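Local coordinates for protein uncharacterized sugar kinase PH1459 (Pyrococcus horikoshii, PDB 3EWM) that probably phosphorylates a sugar, perhaps fructose, at the expense of ATP, as a member of the PfkB family of carbohydrate kinases, at residues L46-S51 and G256-K261; S51-V56 and D120-A125; S132-R137 and E142-V147. All coordinates share one frame; numbering follows the deposited sequence.

Contact 1 of 3, residues L46-S51 and G256-K261; sequences LGVKSS and GILKLK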
ATOM      1  N   LEU A  46     -28.736   3.056  -8.291  1.00 12.13           N
ATOM      2  CA  LEU A  46     -30.164   2.996  -8.026  1.00 12.01           C
ATOM      3  C   LEU A  46     -30.913   4.292  -8.386  1.00 12.96           C
ATOM      4  O   LEU A  46     -32.115   4.392  -8.153  1.00 13.31           O
ATOM      5  CB  LEU A  46     -30.385   2.661  -6.552  1.00 12.09           C
ATOM      6  CG  LEU A  46     -29.813   1.315  -6.132  1.00 10.92           C
ATOM      7  CD1 LEU A  46     -30.087   1.060  -4.662  1.00 11.66           C
ATOM      8  CD2 LEU A  46     -30.417   0.216  -6.989  1.00 10.22           C
ATOM      9  N   GLY A  47     -30.190   5.271  -8.923  1.00 13.27           N
ATOM     10  CA  GLY A  47     -30.786   6.503  -9.475  1.00 13.70           C
ATOM     11  C   GLY A  47     -30.890   7.669  -8.511  1.00 14.00           C
ATOM     12  O   GLY A  47     -31.587   8.662  -8.792  1.00 14.03           O
ATOM     13  N   VAL A  48     -30.195   7.564  -7.378  1.00 12.82           N
ATOM     14  CA  VAL A  48     -30.284   8.572  -6.323  1.00 13.06           C
ATOM     15  C   VAL A  48     -28.980   9.370  -6.254  1.00 13.39           C
ATOM     16  O   VAL A  48     -27.908   8.788  -6.367  1.00 12.48           O
ATOM     17  CB  VAL A  48     -30.600   7.912  -4.960  1.00 12.52           C
ATOM     18  CG1 VAL A  48     -30.409   8.877  -3.804  1.00 12.42           C
ATOM     19  CG2 VAL A  48     -32.014   7.350  -4.967  1.00 13.81           C
ATOM     20  N   LYS A  49     -29.088  10.692  -6.090  1.00 14.28           N
ATOM     21  CA  LYS A  49     -27.913  11.565  -5.902  1.00 16.14           C
ATOM     22  C   LYS A  49     -27.060  11.065  -4.741  1.00 14.70           C
ATOM     23  O   LYS A  49     -27.547  10.891  -3.621  1.00 15.29           O
ATOM     24  CB  LYS A  49     -28.319  13.018  -5.626  1.00 16.09           C
ATOM     25  CG  LYS A  49     -28.678  13.837  -6.849  1.00 18.97           C
ATOM     26  CD  LYS A  49     -29.138  15.260  -6.426  1.00 19.76           C
ATOM     27  CE  LYS A  49     -30.611  15.299  -6.016  1.00 24.95           C
ATOM     28  NZ  LYS A  49     -31.137  16.710  -5.926  1.00 26.50           N
ATOM     29  N   SER A  50     -25.790  10.816  -5.033  1.00 13.86           N
ATOM     30  CA  SER A  50     -24.878  10.198  -4.084  1.00 12.93           C
ATOM     31  C   SER A  50     -23.599  10.997  -4.013  1.00 12.38           C
ATOM     32  O   SER A  50     -23.020  11.334  -5.036  1.00 11.10           O
ATOM     33  CB  SER A  50     -24.570   8.774  -4.537  1.00 13.24           C
ATOM     34  OG  SER A  50     -23.748   8.122  -3.610  1.00 14.74           O
ATOM     35  N   SER A  51     -23.159  11.289  -2.794  1.00 11.53           N
ATOM     36  CA  SER A  51     -21.937  12.047  -2.571  1.00 12.01           C
ATOM     37  C   SER A  51     -21.066  11.280  -1.608  1.00 11.28           C
ATOM     38  O   SER A  51     -21.557  10.671  -0.657  1.00 11.92           O
ATOM     39  CB  SER A  51     -22.237  13.407  -1.933  1.00 11.69           C
ATOM     40  OG  SER A  51     -22.891  14.268  -2.828  1.00 16.78           O
ATOM     41  N   GLY A 256     -34.177   2.678  -0.471  1.00 11.26           N
ATOM     42  CA  GLY A 256     -35.523   2.282  -0.035  1.00 11.56           C
ATOM     43  C   GLY A 256     -36.119   3.189   1.024  1.00 12.24           C
ATOM     44  O   GLY A 256     -37.247   3.691   0.886  1.00 12.59           O
ATOM     45  N   ILE A 257     -35.358   3.412   2.083  1.00 12.79           N
ATOM     46  CA  ILE A 257     -35.771   4.300   3.156  1.00 13.93           C
ATOM     47  C   ILE A 257     -36.031   5.717   2.618  1.00 15.15           C
ATOM     48  O   ILE A 257     -37.021   6.369   2.979  1.00 14.79           O
ATOM     49  CB  ILE A 257     -34.708   4.308   4.274  1.00 14.01           C
ATOM     50  CG1 ILE A 257     -34.737   2.973   5.023  1.00 13.45           C
ATOM     51  CG2 ILE A 257     -34.924   5.489   5.238  1.00 14.30           C
ATOM     52  CD1 ILE A 257     -33.471   2.660   5.804  1.00 12.54           C
ATOM     53  N   LEU A 258     -35.142   6.188   1.745  1.00 15.76           N
ATOM     54  CA  LEU A 258     -35.317   7.504   1.140  1.00 17.07           C
ATOM     55  C   LEU A 258     -36.598   7.584   0.288  1.00 18.05           C
ATOM     56  O   LEU A 258     -37.322   8.568   0.347  1.00 17.59           O
ATOM     57  CB  LEU A 258     -34.096   7.849   0.287  1.00 16.63           C
ATOM     58  CG  LEU A 258     -34.123   9.221  -0.396  1.00 18.35           C
ATOM     59  CD1 LEU A 258     -33.775  10.334   0.616  1.00 18.14           C
ATOM     60  CD2 LEU A 258     -33.154   9.223  -1.562  1.00 17.74           C
ATOM     61  N   LYS A 259     -36.862   6.547  -0.499  1.00 19.01           N
ATOM     62  CA  LYS A 259     -37.935   6.593  -1.492  1.00 20.72           C
ATOM     63  C   LYS A 259     -39.330   6.231  -0.954  1.00 21.93           C
ATOM     64  O   LYS A 259     -40.332   6.765  -1.431  1.00 22.46           O
ATOM     65  CB  LYS A 259     -37.603   5.697  -2.682  1.00 20.96           C
ATOM     66  CG  LYS A 259     -36.418   6.157  -3.489  1.00 22.38           C
ATOM     67  CD  LYS A 259     -36.728   7.401  -4.292  1.00 25.48           C
ATOM     68  CE  LYS A 259     -35.772   7.490  -5.453  1.00 27.67           C
ATOM     69  NZ  LYS A 259     -35.478   6.104  -5.946  1.00 29.94           N
ATOM     70  N   LEU A 260     -39.398   5.324   0.017  1.00 22.60           N
ATOM     71  CA  LEU A 260     -40.694   4.858   0.512  1.00 23.91           C
ATOM     72  C   LEU A 260     -41.344   5.919   1.399  1.00 25.09           C
ATOM     73  O   LEU A 260     -40.643   6.727   2.008  1.00 24.73           O
ATOM     74  CB  LEU A 260     -40.561   3.515   1.246  1.00 23.12           C
ATOM     75  CG  LEU A 260     -40.134   2.327   0.372  1.00 23.43           C
ATOM     76  CD1 LEU A 260     -39.730   1.126   1.217  1.00 23.72           C
ATOM     77  CD2 LEU A 260     -41.221   1.967  -0.668  1.00 23.20           C
ATOM     78  N   LYS A 261     -42.680   5.913   1.446  1.00 26.82           N
ATOM     79  CA  LYS A 261     -43.454   6.828   2.294  1.00 28.17           C
ATOM     80  C   LYS A 261     -43.040   6.663   3.736  1.00 28.00           C
ATOM     81  O   LYS A 261     -42.560   7.600   4.378  1.00 29.08           O
ATOM     82  CB  LYS A 261     -44.958   6.540   2.198  1.00 28.55           C
ATOM     83  CG  LYS A 261     -45.627   6.880   0.868  1.00 29.30           C
ATOM     84  CD  LYS A 261     -47.153   6.698   1.000  1.00 29.85           C
ATOM     85  CE  LYS A 261     -47.763   5.949  -0.197  1.00 32.57           C
ATOM     86  NZ  LYS A 261     -47.391   6.548  -1.524  1.00 33.00           N
TER
HETATM   87  O   HOH W   1     -34.044   6.299  -8.336  1.00 31.99           O

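Contact 2 of 3, residues S51-V56 and D120-A125; sequences SLISKV and DIVEEA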
ATOM      1  N   SER A  51     -23.159  11.289  -2.794  1.00 11.53           N
ATOM      2  CA  SER A  51     -21.937  12.047  -2.571  1.00 12.01           C
ATOM      3  C   SER A  51     -21.066  11.280  -1.608  1.00 11.28           C
ATOM      4  O   SER A  51     -21.557  10.671  -0.657  1.00 11.92           O
ATOM      5  CB  SER A  51     -22.237  13.407  -1.933  1.00 11.69           C
ATOM      6  OG  SER A  51     -22.891  14.268  -2.828  1.00 16.78           O
ATOM      7  N   LEU A  52     -19.766  11.311  -1.850  1.00 10.77           N
ATOM      8  CA  LEU A  52     -18.836  10.663  -0.966  1.00 10.39           C
ATOM      9  C   LEU A  52     -17.878  11.680  -0.386  1.00 10.11           C
ATOM     10  O   LEU A  52     -17.265  12.470  -1.102  1.00 10.47           O
ATOM     11  CB  LEU A  52     -18.074   9.552  -1.700  1.00 10.35           C
ATOM     12  CG  LEU A  52     -16.983   8.837  -0.890  1.00 10.77           C
ATOM     13  CD1 LEU A  52     -17.584   8.026   0.273  1.00 10.10           C
ATOM     14  CD2 LEU A  52     -16.184   7.948  -1.831  1.00 10.99           C
ATOM     15  N   ILE A  53     -17.781  11.665   0.929  1.00  9.92           N
ATOM     16  CA  ILE A  53     -16.816  12.479   1.630  1.00  9.24           C
ATOM     17  C   ILE A  53     -15.710  11.561   2.080  1.00  9.00           C
ATOM     18  O   ILE A  53     -15.928  10.612   2.837  1.00  9.48           O
ATOM     19  CB  ILE A  53     -17.454  13.202   2.826  1.00  9.02           C
ATOM     20  CG1 ILE A  53     -18.415  14.283   2.313  1.00 10.66           C
ATOM     21  CG2 ILE A  53     -16.347  13.790   3.779  1.00  8.61           C
ATOM     22  CD1 ILE A  53     -19.564  14.530   3.252  1.00 13.70           C
ATOM     23  N   SER A  54     -14.512  11.846   1.598  1.00  8.54           N
ATOM     24  CA  SER A  54     -13.369  11.039   1.901  1.00  8.06           C
ATOM     25  C   SER A  54     -12.104  11.831   1.617  1.00  8.43           C
ATOM     26  O   SER A  54     -12.149  13.052   1.376  1.00  7.63           O
ATOM     27  CB  SER A  54     -13.386   9.738   1.102  1.00  8.27           C
ATOM     28  OG  SER A  54     -12.443   8.847   1.662  1.00  8.12           O
ATOM     29  N   LYS A  55     -10.973  11.136   1.646  1.00  8.20           N
ATOM     30  CA  LYS A  55      -9.711  11.803   1.450  1.00  9.01           C
ATOM     31  C   LYS A  55      -8.795  10.807   0.791  1.00  8.61           C
ATOM     32  O   LYS A  55      -8.697   9.652   1.233  1.00  9.31           O
ATOM     33  CB  LYS A  55      -9.129  12.269   2.796  1.00  8.47           C
ATOM     34  CG  LYS A  55      -8.153  13.435   2.666  1.00 10.44           C
ATOM     35  CD  LYS A  55      -7.765  13.957   4.027  1.00 10.13           C
ATOM     36  CE  LYS A  55      -6.737  15.072   3.927  1.00 11.70           C
ATOM     37  NZ  LYS A  55      -6.407  15.631   5.267  1.00 11.91           N
ATOM     38  N   VAL A  56      -8.161  11.243  -0.291  1.00  8.12           N
ATOM     39  CA  VAL A  56      -7.196  10.393  -1.008  1.00  7.94           C
ATOM     40  C   VAL A  56      -5.870  11.136  -1.049  1.00  8.84           C
ATOM     41  O   VAL A  56      -5.792  12.308  -0.665  1.00  8.29           O
ATOM     42  CB  VAL A  56      -7.676  10.054  -2.452  1.00  7.48           C
ATOM     43  CG1 VAL A  56      -8.920   9.164  -2.419  1.00  6.39           C
ATOM     44  CG2 VAL A  56      -7.957  11.324  -3.252  1.00  8.08           C
ATOM     45  N   ASP A 120     -21.490  21.681   3.263  1.00 14.34           N
ATOM     46  CA  ASP A 120     -22.632  21.874   2.394  1.00 14.91           C
ATOM     47  C   ASP A 120     -23.203  20.533   1.977  1.00 15.31           C
ATOM     48  O   ASP A 120     -24.408  20.320   2.037  1.00 14.54           O
ATOM     49  CB  ASP A 120     -22.238  22.670   1.165  1.00 15.73           C
ATOM     50  CG  ASP A 120     -22.297  24.162   1.396  1.00 17.45           C
ATOM     51  OD1 ASP A 120     -22.688  24.624   2.508  1.00 18.63           O
ATOM     52  OD2 ASP A 120     -21.966  24.872   0.434  1.00 21.73           O
ATOM     53  N   ILE A 121     -22.327  19.632   1.557  1.00 15.14           N
ATOM     54  CA  ILE A 121     -22.747  18.278   1.206  1.00 15.93           C
ATOM     55  C   ILE A 121     -23.417  17.570   2.390  1.00 16.49           C
ATOM     56  O   ILE A 121     -24.518  17.014   2.240  1.00 16.08           O
ATOM     57  CB  ILE A 121     -21.561  17.448   0.622  1.00 15.19           C
ATOM     58  CG1 ILE A 121     -21.201  17.982  -0.763  1.00 15.51           C
ATOM     59  CG2 ILE A 121     -21.922  15.948   0.553  1.00 15.94           C
ATOM     60  CD1 ILE A 121     -19.852  17.513  -1.305  1.00 16.80           C
ATOM     61  N   VAL A 122     -22.785  17.603   3.561  1.00 17.05           N
ATOM     62  CA  VAL A 122     -23.377  16.937   4.727  1.00 18.62           C
ATOM     63  C   VAL A 122     -24.735  17.569   5.118  1.00 19.18           C
ATOM     64  O   VAL A 122     -25.655  16.860   5.512  1.00 19.01           O
ATOM     65  CB  VAL A 122     -22.411  16.801   5.956  1.00 19.25           C
ATOM     66  CG1 VAL A 122     -20.935  16.815   5.533  1.00 19.92           C
ATOM     67  CG2 VAL A 122     -22.685  17.838   7.030  1.00 19.37           C
ATOM     68  N   GLU A 123     -24.865  18.887   4.984  1.00 19.51           N
ATOM     69  CA  GLU A 123     -26.135  19.538   5.318  1.00 19.93           C
ATOM     70  C   GLU A 123     -27.236  19.275   4.293  1.00 19.27           C
ATOM     71  O   GLU A 123     -28.423  19.285   4.633  1.00 19.22           O
ATOM     72  CB  GLU A 123     -25.952  21.032   5.574  1.00 20.20           C
ATOM     73  CG  GLU A 123     -25.315  21.310   6.942  1.00 21.57           C
ATOM     74  CD  GLU A 123     -25.309  22.774   7.335  1.00 21.66           C
ATOM     75  OE1 GLU A 123     -25.650  23.644   6.504  1.00 23.54           O
ATOM     76  OE2 GLU A 123     -24.948  23.056   8.502  1.00 24.96           O
ATOM     77  N   GLU A 124     -26.840  19.013   3.052  1.00 18.63           N
ATOM     78  CA  GLU A 124     -27.788  18.710   1.997  1.00 18.60           C
ATOM     79  C   GLU A 124     -28.354  17.298   2.149  1.00 17.75           C
ATOM     80  O   GLU A 124     -29.506  17.035   1.786  1.00 17.39           O
ATOM     81  CB  GLU A 124     -27.120  18.859   0.623  1.00 18.95           C
ATOM     82  CG  GLU A 124     -28.103  18.781  -0.543  1.00 20.62           C
ATOM     83  CD  GLU A 124     -27.442  18.803  -1.913  1.00 21.82           C
ATOM     84  OE1 GLU A 124     -26.215  19.094  -2.000  1.00 25.56           O
ATOM     85  OE2 GLU A 124     -28.163  18.538  -2.913  1.00 25.04           O
ATOM     86  N   ALA A 125     -27.537  16.389   2.676  1.00 16.28           N
ATOM     87  CA  ALA A 125     -27.890  14.969   2.698  1.00 15.88           C
ATOM     88  C   ALA A 125     -29.135  14.708   3.528  1.00 14.89           C
ATOM     89  O   ALA A 125     -29.278  15.237   4.631  1.00 15.88           O
ATOM     90  CB  ALA A 125     -26.730  14.154   3.241  1.00 15.52           C
TER

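Contact 3 of 3, residues S132-R137 and E142-V147; sequences SVILAR and ETVMKV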
ATOM      1  N   SER A 132     -17.587   1.513  10.302  1.00 15.13           N
ATOM      2  CA  SER A 132     -16.647   1.527  11.418  1.00 14.36           C
ATOM      3  C   SER A 132     -15.173   1.640  11.006  1.00 13.24           C
ATOM      4  O   SER A 132     -14.347   2.081  11.791  1.00 12.83           O
ATOM      5  CB  SER A 132     -16.879   0.341  12.340  1.00 13.42           C
ATOM      6  OG  SER A 132     -16.261  -0.822  11.855  1.00 15.90           O
ATOM      7  N   VAL A 133     -14.854   1.247   9.775  1.00 12.27           N
ATOM      8  CA  VAL A 133     -13.461   1.179   9.345  1.00 11.91           C
ATOM      9  C   VAL A 133     -12.800   2.551   9.456  1.00 11.65           C
ATOM     10  O   VAL A 133     -11.686   2.675   9.954  1.00 11.45           O
ATOM     11  CB  VAL A 133     -13.330   0.594   7.938  1.00 11.73           C
ATOM     12  CG1 VAL A 133     -11.931   0.801   7.389  1.00 11.52           C
ATOM     13  CG2 VAL A 133     -13.710  -0.927   7.961  1.00 10.94           C
ATOM     14  N   ILE A 134     -13.525   3.578   9.049  1.00 11.66           N
ATOM     15  CA  ILE A 134     -12.995   4.929   9.111  1.00 11.52           C
ATOM     16  C   ILE A 134     -12.599   5.304  10.545  1.00 10.71           C
ATOM     17  O   ILE A 134     -11.666   6.074  10.756  1.00 10.92           O
ATOM     18  CB  ILE A 134     -13.968   5.960   8.494  1.00 10.99           C
ATOM     19  CG1 ILE A 134     -13.256   7.306   8.356  1.00 13.09           C
ATOM     20  CG2 ILE A 134     -15.238   6.114   9.310  1.00 12.54           C
ATOM     21  CD1 ILE A 134     -12.122   7.258   7.436  1.00 11.91           C
ATOM     22  N   LEU A 135     -13.287   4.712  11.520  1.00 10.65           N
ATOM     23  CA  LEU A 135     -13.140   5.078  12.914  1.00 10.61           C
ATOM     24  C   LEU A 135     -11.896   4.470  13.544  1.00 10.85           C
ATOM     25  O   LEU A 135     -11.580   4.774  14.698  1.00 10.97           O
ATOM     26  CB  LEU A 135     -14.394   4.669  13.711  1.00 11.30           C
ATOM     27  CG  LEU A 135     -15.745   5.157  13.175  1.00 11.19           C
ATOM     28  CD1 LEU A 135     -16.888   4.575  13.968  1.00 10.21           C
ATOM     29  CD2 LEU A 135     -15.805   6.720  13.101  1.00 11.28           C
ATOM     30  N   ALA A 136     -11.186   3.630  12.790  1.00  9.79           N
ATOM     31  CA  ALA A 136     -10.083   2.871  13.344  1.00  9.98           C
ATOM     32  C   ALA A 136      -8.897   3.747  13.709  1.00  9.71           C
ATOM     33  O   ALA A 136      -8.106   3.374  14.567  1.00 10.47           O
ATOM     34  CB  ALA A 136      -9.664   1.720  12.400  1.00  9.31           C
ATOM     35  N   ARG A 137      -8.791   4.925  13.076  1.00  9.57           N
ATOM     36  CA  ARG A 137      -7.659   5.800  13.311  1.00  9.92           C
ATOM     37  C   ARG A 137      -8.093   7.244  13.400  1.00 10.21           C
ATOM     38  O   ARG A 137      -9.020   7.661  12.728  1.00  9.47           O
ATOM     39  CB  ARG A 137      -6.630   5.692  12.182  1.00  9.77           C
ATOM     40  CG  ARG A 137      -6.061   4.312  11.955  1.00 10.48           C
ATOM     41  CD  ARG A 137      -5.061   3.932  13.053  1.00 10.47           C
ATOM     42  NE  ARG A 137      -4.501   2.615  12.774  1.00 13.21           N
ATOM     43  CZ  ARG A 137      -5.097   1.462  13.064  1.00 14.93           C
ATOM     44  NH1 ARG A 137      -6.279   1.434  13.675  1.00 16.82           N
ATOM     45  NH2 ARG A 137      -4.506   0.320  12.744  1.00 15.67           N
ATOM     46  N   GLU A 142     -12.197  10.970  15.039  1.00 11.36           N
ATOM     47  CA  GLU A 142     -12.784  12.102  15.736  1.00 11.78           C
ATOM     48  C   GLU A 142     -13.559  13.013  14.793  1.00 11.38           C
ATOM     49  O   GLU A 142     -14.634  13.479  15.138  1.00 10.87           O
ATOM     50  CB  GLU A 142     -11.728  12.847  16.570  1.00 12.95           C
ATOM     51  CG  GLU A 142     -11.474  12.087  17.848  1.00 15.11           C
ATOM     52  CD  GLU A 142     -10.297  12.575  18.654  1.00 19.70           C
ATOM     53  OE1 GLU A 142     -10.015  11.885  19.660  1.00 22.67           O
ATOM     54  OE2 GLU A 142      -9.665  13.603  18.294  1.00 18.34           O
ATOM     55  N   THR A 143     -13.012  13.219  13.596  1.00 10.46           N
ATOM     56  CA  THR A 143     -13.600  14.069  12.595  1.00 10.13           C
ATOM     57  C   THR A 143     -14.962  13.516  12.181  1.00 10.12           C
ATOM     58  O   THR A 143     -15.954  14.244  12.198  1.00  8.90           O
ATOM     59  CB  THR A 143     -12.674  14.221  11.375  1.00 10.23           C
ATOM     60  OG1 THR A 143     -11.478  14.918  11.771  1.00  9.76           O
ATOM     61  CG2 THR A 143     -13.378  14.991  10.253  1.00 11.22           C
ATOM     62  N   VAL A 144     -15.001  12.228  11.840  1.00  9.23           N
ATOM     63  CA  VAL A 144     -16.241  11.600  11.407  1.00  9.03           C
ATOM     64  C   VAL A 144     -17.251  11.639  12.547  1.00  8.79           C
ATOM     65  O   VAL A 144     -18.410  11.932  12.305  1.00  8.55           O
ATOM     66  CB  VAL A 144     -16.020  10.170  10.853  1.00  8.31           C
ATOM     67  CG1 VAL A 144     -17.338   9.442  10.563  1.00  9.54           C
ATOM     68  CG2 VAL A 144     -15.197  10.247   9.574  1.00  8.56           C
HETATM   69  N   MSE A 145     -16.806  11.395  13.778  1.00  9.26           N
HETATM   70  CA  MSE A 145     -17.749  11.379  14.904  1.00 11.07           C
HETATM   71  C   MSE A 145     -18.383  12.756  15.059  1.00 10.40           C
HETATM   72  O   MSE A 145     -19.577  12.872  15.303  1.00 10.05           O
HETATM   73  CB  MSE A 145     -17.086  10.920  16.205  1.00 11.44           C
HETATM   74  CG  MSE A 145     -16.718   9.427  16.230  1.00 16.62           C
HETATM   75 SE   MSE A 145     -18.246   8.289  15.742  1.00 30.91          SE
HETATM   76  CE  MSE A 145     -19.359   8.662  17.269  1.00 21.83           C
ATOM     77  N   LYS A 146     -17.574  13.796  14.885  1.00 10.75           N
ATOM     78  CA  LYS A 146     -18.086  15.165  14.881  1.00 10.24           C
ATOM     79  C   LYS A 146     -19.077  15.439  13.758  1.00  9.77           C
ATOM     80  O   LYS A 146     -20.103  16.046  13.990  1.00  9.72           O
ATOM     81  CB  LYS A 146     -16.932  16.164  14.881  1.00 11.24           C
ATOM     82  CG  LYS A 146     -16.244  16.171  16.236  1.00 13.47           C
ATOM     83  CD  LYS A 146     -15.183  17.238  16.356  1.00 18.71           C
ATOM     84  CE  LYS A 146     -14.725  17.298  17.806  1.00 19.55           C
ATOM     85  NZ  LYS A 146     -13.997  16.057  18.197  1.00 22.37           N
ATOM     86  N   VAL A 147     -18.790  14.968  12.554  1.00  9.23           N
ATOM     87  CA  VAL A 147     -19.722  15.157  11.438  1.00  9.43           C
ATOM     88  C   VAL A 147     -21.095  14.565  11.769  1.00  9.37           C
ATOM     89  O   VAL A 147     -22.136  15.231  11.653  1.00  9.26           O
ATOM     90  CB  VAL A 147     -19.151  14.577  10.123  1.00  9.07           C
ATOM     91  CG1 VAL A 147     -20.179  14.639   9.008  1.00  9.50           C
ATOM     92  CG2 VAL A 147     -17.879  15.320   9.712  1.00 10.92           C
TER

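Contact 1 of 3, residues L46-S51 and G256-K261
V48 meets L258 and K259 through apolar contacts, CG1 turned mainly to L258 and CG2 mainly to K259. Its CG1 faces L258, and the two side chains reach toward each other tip to tip. V48 CG1 lies 3.6 Å from L258 CD2. The other methyl serves the lysine: V48 CG2 is 3.8 Å from K259 CE, and the two side chains run alongside, pointing opposite ways. The lysine chain is bent at chi2 (-72°) and again at chi4 (35°). These bends lay its last carbon against the valine and bring NZ close to the turn at L46.

The polar link is made by one water. It donates to L46 O at 2.7 Å and accepts from K259 NZ at 2.8 Å. The direct separation of L46 O and K259 NZ is 4.4 Å, too long for a bond, so the water is the bridge. No hydrogen bond joins the two segments directly. V48 is buried, while L258 and K259 are partly exposed.

I4 of strand 3-7 touches both V48 and L258 and so adds to the apolar patch. V303 and L304 of helix 298-304 touch K259. G47 follows helix 35-45 with positive phi (93°), and two bonds run back into the last helical turn. This is a Schellman motif, and it leads into strand 49-57 of the large sheet of the ribokinase-like fold.

Contact 2 of 3, residues S51-V56 and D120-A125
I121 sets its CG2 branch against S51 and I53, two residues whose side chains leave the same face of strand 49-57. CG2 stands anti to the backbone N, as the other branch takes chi1 -70°. From there it meets the serine through carbon: I121 CG2 is 3.6 Å from S51 CB. The serine hydroxyl is held by a hydrogen bond to D75, so its polar end is satisfied outside this contact.

I53 and I121 lie alongside, their side chains pointing opposite ways. I53 CD1 comes 3.9 Å from I121 CG2. The same CD1 also reaches V122, but there the valine lies roughly perpendicular to the isoleucine, and I53 CD1 is 3.5 Å from V122 CG1. One end methyl is therefore shared by two neighbouring helix residues. The chi1 of V122, -25°, lies well off a staggered value, which suggests some strain in this group.

All four touching residues are buried. No hydrogen bond crosses between the segments. I7 of strand 3-7 lies against I53, and I151 of helix 140-151 lies against V122, so the apolar layer continues to strand 3-7 and to helix 140-151. The axes of strand 51-56 and helix 120-124 come within 9.6 Å, with their directions 137° apart. A short helix laid over parallel strands in this way is characteristic of the alpha/beta layering in the ribokinase-like fold.

Contact 3 of 3, residues S132-R137 and E142-V147
The connection from strand 127-131 to helix 140-151 folds back on that helix here, and I134 and L135 pack on V144 and M145. Residues 132-136 have helical backbone angles without a helix's regular bonds. Two backbone hydrogen bonds, L135 N to S132 O and A136 N to V133 O, are formed in the turn.

V144 points toward the loop and sits against I134 and L135. With chi1 173°, CG1 is opposite the backbone N, which turns CG2 mainly to I134 and CG1 mainly to L135. V144 CG2 is 3.7 Å from I134 CG1, where the side chains cross obliquely. V144 CG1 is 4.0 Å from L135 CD2, with the two side chains nearly perpendicular. Replacing V144 by an alanine removes both methyls and would probably open a gap beside I134 and leave L135 CD2 with M145 SE as its contact in this helix segment.

In this alpha/beta fold the helix lies against the central sheet, and I7 of strand 3-7 touches V144. Selenomethionine M145, bent at chi2 and chi3, puts its SE 3.9 Å from L135 CD2. S182 of helix 172-185 touches both L135 and M145.

R137 NH1 bonds to A136 O at 2.8 Å with an N-H...O angle of 157°. The oxygen lies in the guanidinium plane, but NH1 sits above the carbonyl plane. R137 NE also forms a salt bridge to D105.

Overall arrangement
Contacts 1 and 2 share strand 49-57 and have S51 in common. Their centres are 16 Å apart. Contact 1 lies at the turn that leads into the strand. Contacts 2 and 3 come one after the other along the chain, and both fall between the two segments of contact 1. The centres of contacts 2 and 3 are 14 Å apart, and the two touch through V122 CG1 and V147 CG1, 4.2 Å apart. Contacts 1 and 3 do not touch. Strand 3-7 borders all three. Contacts 1 and 2 pack helices against strand 49-57 or the turn before it; contact 3 packs a loop on helix 140-151. All lie away from the annotated ATP-binding residues.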